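Local structure of autoinducer 2-binding protein LsrB (Clostridium saccharobutylicum DSM 13864, 6DSP) at residues Gln132-Val135 / Gln136-Tyr139; Asp140-Glu144 / Arg145-Pro149. The protein binds the quorum-sensing signal autoinducer-2 in a cleft between two lobes, as a receptor of the bacterial solute-binding protein family. All coordinates share one frame; numbering follows the deposited sequence.

Overall arrangement
Both contacts are local and follow one another along helix 127-144. Contact 1 lies in the middle of the helix and contact 2 at its C-terminal end, with centres about 12 Å apart. Contact 1 is the more buried. Its chemistry is regular backbone bonding plus apolar packing, and the Leu134 side chain is about 7 Å from the bound ligand, close to its pocket but not in contact with it. Contact 2 lies further from the chain centre and has several exposed residues. There the helical bonding gives way to a capping pattern, and Glu144 and Arg145 form salt bridges with Arg267 and Asp218, outside both segments. The two meet where Tyr139 O packs on Pro149 CG, at 3.6 Å.

Contact 1. Residues Gln132-Val135 / Gln136-Tyr139; sequences QMLV and QMGY
Tyr139 meets Val135 through its stem, with Tyr139 CB 3.5 Å from Val135 O. Its ring is carried away from this turn, since CG is anti to the backbone N (chi1 179°). The ring meets that of Tyr183, with the two planes at about 30°, and the side chain also touches Pro149 and Glu150. The other flat group is the amide of Gln136. Its NE2 is hydrogen-bonded to Asp140 OD1, one turn further on, while Gln136 CB sits 3.3 Å from Gln132 O.

Met137 carries most of the apolar contact. Its chain bends at the last torsion (chi3 -63°), which folds the CE methyl back along the preceding turn. There Met137 CE lies 4.1 Å from Leu134 CD2, and the two side chains pass at a slant. The same methyl is 4.4 Å from Met133 CG. Closer in, Met137 CG rests 3.3 Å from Met133 O. Met133 and Met137 both also touch Ile336 of strand 335-337. On another side, Val135 packs on Tyr178 and Ile179 of helix 166-182, and Gln136 on Tyr178.

The backbone is held by four i to i+4 hydrogen bonds. Gln136 N bonds to Gln132 O and Met137 N to Met133 O. Gly138 N is 3.1 Å from Leu134 O, and Tyr139 N is 2.8 Å from Val135 O. These satisfy the carbonyls of residues 132 to 135 within the helix.

Leu134 also touches Asn223 and Phe250, which line the ligand pocket, and its side chain is about 7 Å from the bound autoinducer-2. These are two regular alpha-helical turns, packed behind the binding cleft of a periplasmic binding protein.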
# COMPACT_ATOMS: atom_id res chain seq x y z
N GLN A 132 0.42 5.00 -12.46
CA GLN A 132 -0.33 5.00 -13.72
C GLN A 132 -1.63 4.22 -13.58
O GLN A 132 -2.65 4.62 -14.15
CB GLN A 132 0.57 4.45 -14.81
CG GLN A 132 1.70 5.41 -15.09
CD GLN A 132 2.70 4.95 -16.09
OE1 GLN A 132 3.83 5.45 -16.11
NE2 GLN A 132 2.30 4.01 -16.95
N MET A 133 -1.63 3.12 -12.81
CA MET A 133 -2.86 2.38 -12.56
C MET A 133 -3.91 3.28 -11.92
O MET A 133 -5.08 3.26 -12.33
CB MET A 133 -2.56 1.19 -11.65
CG MET A 133 -3.78 0.36 -11.31
SD MET A 133 -3.22 -0.90 -10.13
CE MET A 133 -4.78 -1.71 -9.77
N LEU A 134 -3.51 4.08 -10.91
CA LEU A 134 -4.46 4.99 -10.26
C LEU A 134 -5.06 5.96 -11.25
O LEU A 134 -6.30 6.14 -11.31
CB LEU A 134 -3.76 5.74 -9.12
CG LEU A 134 -3.47 4.82 -7.92
CD1 LEU A 134 -2.34 5.46 -7.15
CD2 LEU A 134 -4.69 4.67 -7.01
N VAL A 135 -4.22 6.60 -12.06
CA VAL A 135 -4.70 7.57 -13.03
C VAL A 135 -5.60 6.90 -14.07
O VAL A 135 -6.64 7.46 -14.44
CB VAL A 135 -3.52 8.30 -13.69
CG1 VAL A 135 -4.04 9.23 -14.77
CG2 VAL A 135 -2.71 9.06 -12.62
N GLN A 136 -5.23 5.69 -14.53
CA GLN A 136 -6.02 5.00 -15.54
C GLN A 136 -7.39 4.61 -15.01
O GLN A 136 -8.39 4.70 -15.74
CB GLN A 136 -5.28 3.77 -16.04
CG GLN A 136 -6.04 3.05 -17.15
CD GLN A 136 -6.07 3.87 -18.43
OE1 GLN A 136 -5.03 4.37 -18.89
NE2 GLN A 136 -7.25 4.03 -19.02
N MET A 137 -7.47 4.16 -13.76
CA MET A 137 -8.79 3.87 -13.19
C MET A 137 -9.63 5.13 -13.14
O MET A 137 -10.82 5.09 -13.46
CB MET A 137 -8.64 3.32 -11.78
CG MET A 137 -8.04 1.91 -11.73
SD MET A 137 -8.15 1.11 -10.12
CE MET A 137 -7.14 2.19 -9.14
N GLY A 138 -9.02 6.25 -12.75
CA GLY A 138 -9.75 7.51 -12.73
C GLY A 138 -10.23 7.91 -14.11
O GLY A 138 -11.38 8.31 -14.28
N TYR A 139 -9.33 7.82 -15.11
CA TYR A 139 -9.70 8.12 -16.49
C TYR A 139 -10.90 7.29 -16.93
O TYR A 139 -11.89 7.81 -17.47
CB TYR A 139 -8.48 7.82 -17.38
CG TYR A 139 -8.73 8.08 -18.86
CD1 TYR A 139 -9.41 7.15 -19.65
CD2 TYR A 139 -8.29 9.25 -19.46
CE1 TYR A 139 -9.66 7.37 -21.00
CE2 TYR A 139 -8.52 9.49 -20.82
CZ TYR A 139 -9.21 8.55 -21.58
OH TYR A 139 -9.45 8.78 -22.92

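Contact 2. Residues Asp140-Glu144 / Arg145-Pro149; sequences DSLKE and RGKDP
A Schellman motif ends helix 127-144 here, with Gly146 as its C-prime residue. Lys147 N reaches back to Leu142 O at 3.1 Å, and Gly146 N bonds to Lys143 O at 3.0 Å. In the second bond the donor stands above the carbonyl plane. Gly146 has a positive phi of 97°, where a CB would press on the preceding carbonyl O. Arg145 N makes weak bonds to both Ser141 O and Leu142 O. A straight C-H...O contact joins Lys143 CA to Lys147 O at 3.5 Å.

The Leu142 and Arg145 side chains run alongside each other in one direction, with Leu142 CD2 3.6 Å from Arg145 NH2. Lys147 CG sits over one face of the guanidinium, off toward its rim. Asp218 forms a salt bridge with Arg145 NH2, and Thr246 accepts from Arg145 NE; together they would fix the rotation of the group. Pro149 comes back against the helix, with its CG 4.0 Å from Leu142 CB. On the helix side, Glu144 OE1 forms a salt bridge with Arg267 NH1. The whole is a glycine-based Schellman C-cap, turning the chain from a helix toward strand 155-160.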
# COMPACT_ATOMS: atom_id res chain seq x y z
N ASP A 140 -10.84 5.97 -16.69
CA ASP A 140 -11.93 5.11 -17.14
C ASP A 140 -13.26 5.47 -16.48
O ASP A 140 -14.31 5.52 -17.13
CB ASP A 140 -11.57 3.66 -16.90
CG ASP A 140 -10.46 3.18 -17.82
OD1 ASP A 140 -10.23 3.81 -18.87
OD2 ASP A 140 -9.82 2.16 -17.54
N SER A 141 -13.23 5.74 -15.18
CA SER A 141 -14.47 6.08 -14.48
C SER A 141 -14.99 7.44 -14.93
O SER A 141 -16.21 7.64 -15.01
CB SER A 141 -14.27 6.03 -12.97
OG SER A 141 -14.06 4.69 -12.56
N LEU A 142 -14.09 8.40 -15.20
CA LEU A 142 -14.51 9.71 -15.70
C LEU A 142 -15.23 9.57 -17.04
O LEU A 142 -16.30 10.15 -17.25
CB LEU A 142 -13.28 10.61 -15.85
CG LEU A 142 -12.74 11.20 -14.53
CD1 LEU A 142 -11.31 11.70 -14.75
CD2 LEU A 142 -13.64 12.30 -13.98
N LYS A 143 -14.65 8.77 -17.95
CA LYS A 143 -15.30 8.56 -19.23
C LYS A 143 -16.68 7.91 -19.06
O LYS A 143 -17.64 8.30 -19.74
CB LYS A 143 -14.39 7.75 -20.14
CG LYS A 143 -14.90 7.60 -21.57
CD LYS A 143 -13.78 7.05 -22.45
CE LYS A 143 -14.23 6.96 -23.89
NZ LYS A 143 -14.81 8.27 -24.32
N GLU A 144 -16.82 7.00 -18.09
CA GLU A 144 -18.08 6.29 -17.90
C GLU A 144 -19.17 7.17 -17.30
O GLU A 144 -20.35 6.84 -17.46
CB GLU A 144 -17.86 5.05 -17.05
CG GLU A 144 -17.10 4.00 -17.85
CD GLU A 144 -16.42 2.96 -17.00
OE1 GLU A 144 -16.51 3.03 -15.76
OE2 GLU A 144 -15.78 2.06 -17.59
N ARG A 145 -18.82 8.28 -16.66
CA ARG A 145 -19.83 9.22 -16.19
C ARG A 145 -20.06 10.37 -17.16
O ARG A 145 -20.71 11.35 -16.82
CB ARG A 145 -19.59 9.70 -14.76
CG ARG A 145 -18.41 10.65 -14.56
CD ARG A 145 -18.47 11.28 -13.17
NE ARG A 145 -17.36 12.18 -12.83
CZ ARG A 145 -17.38 13.51 -13.01
NH1 ARG A 145 -18.42 14.10 -13.57
NH2 ARG A 145 -16.34 14.25 -12.63
N GLY A 146 -19.52 10.27 -18.37
CA GLY A 146 -19.87 11.21 -19.42
C GLY A 146 -18.90 12.35 -19.60
O GLY A 146 -19.22 13.29 -20.33
N LYS A 147 -17.75 12.30 -18.94
CA LYS A 147 -16.70 13.28 -19.19
C LYS A 147 -15.83 12.82 -20.36
O LYS A 147 -15.89 11.67 -20.82
CB LYS A 147 -15.83 13.48 -17.93
CG LYS A 147 -16.62 13.87 -16.66
CD LYS A 147 -17.17 15.29 -16.78
CE LYS A 147 -16.05 16.32 -16.66
NZ LYS A 147 -16.56 17.73 -16.80
N ASP A 148 -15.00 13.74 -20.84
CA ASP A 148 -14.03 13.48 -21.90
C ASP A 148 -12.65 13.74 -21.29
O ASP A 148 -12.03 14.78 -21.56
CB ASP A 148 -14.29 14.41 -23.09
CG ASP A 148 -13.35 14.15 -24.26
OD1 ASP A 148 -12.58 13.18 -24.24
OD2 ASP A 148 -13.38 14.94 -25.22
N PRO A 149 -12.12 12.80 -20.50
CA PRO A 149 -10.86 13.08 -19.78
C PRO A 149 -9.68 13.27 -20.69
O PRO A 149 -8.66 13.82 -20.24
CB PRO A 149 -10.70 11.87 -18.85
CG PRO A 149 -11.60 10.80 -19.44
CD PRO A 149 -12.76 11.55 -20.02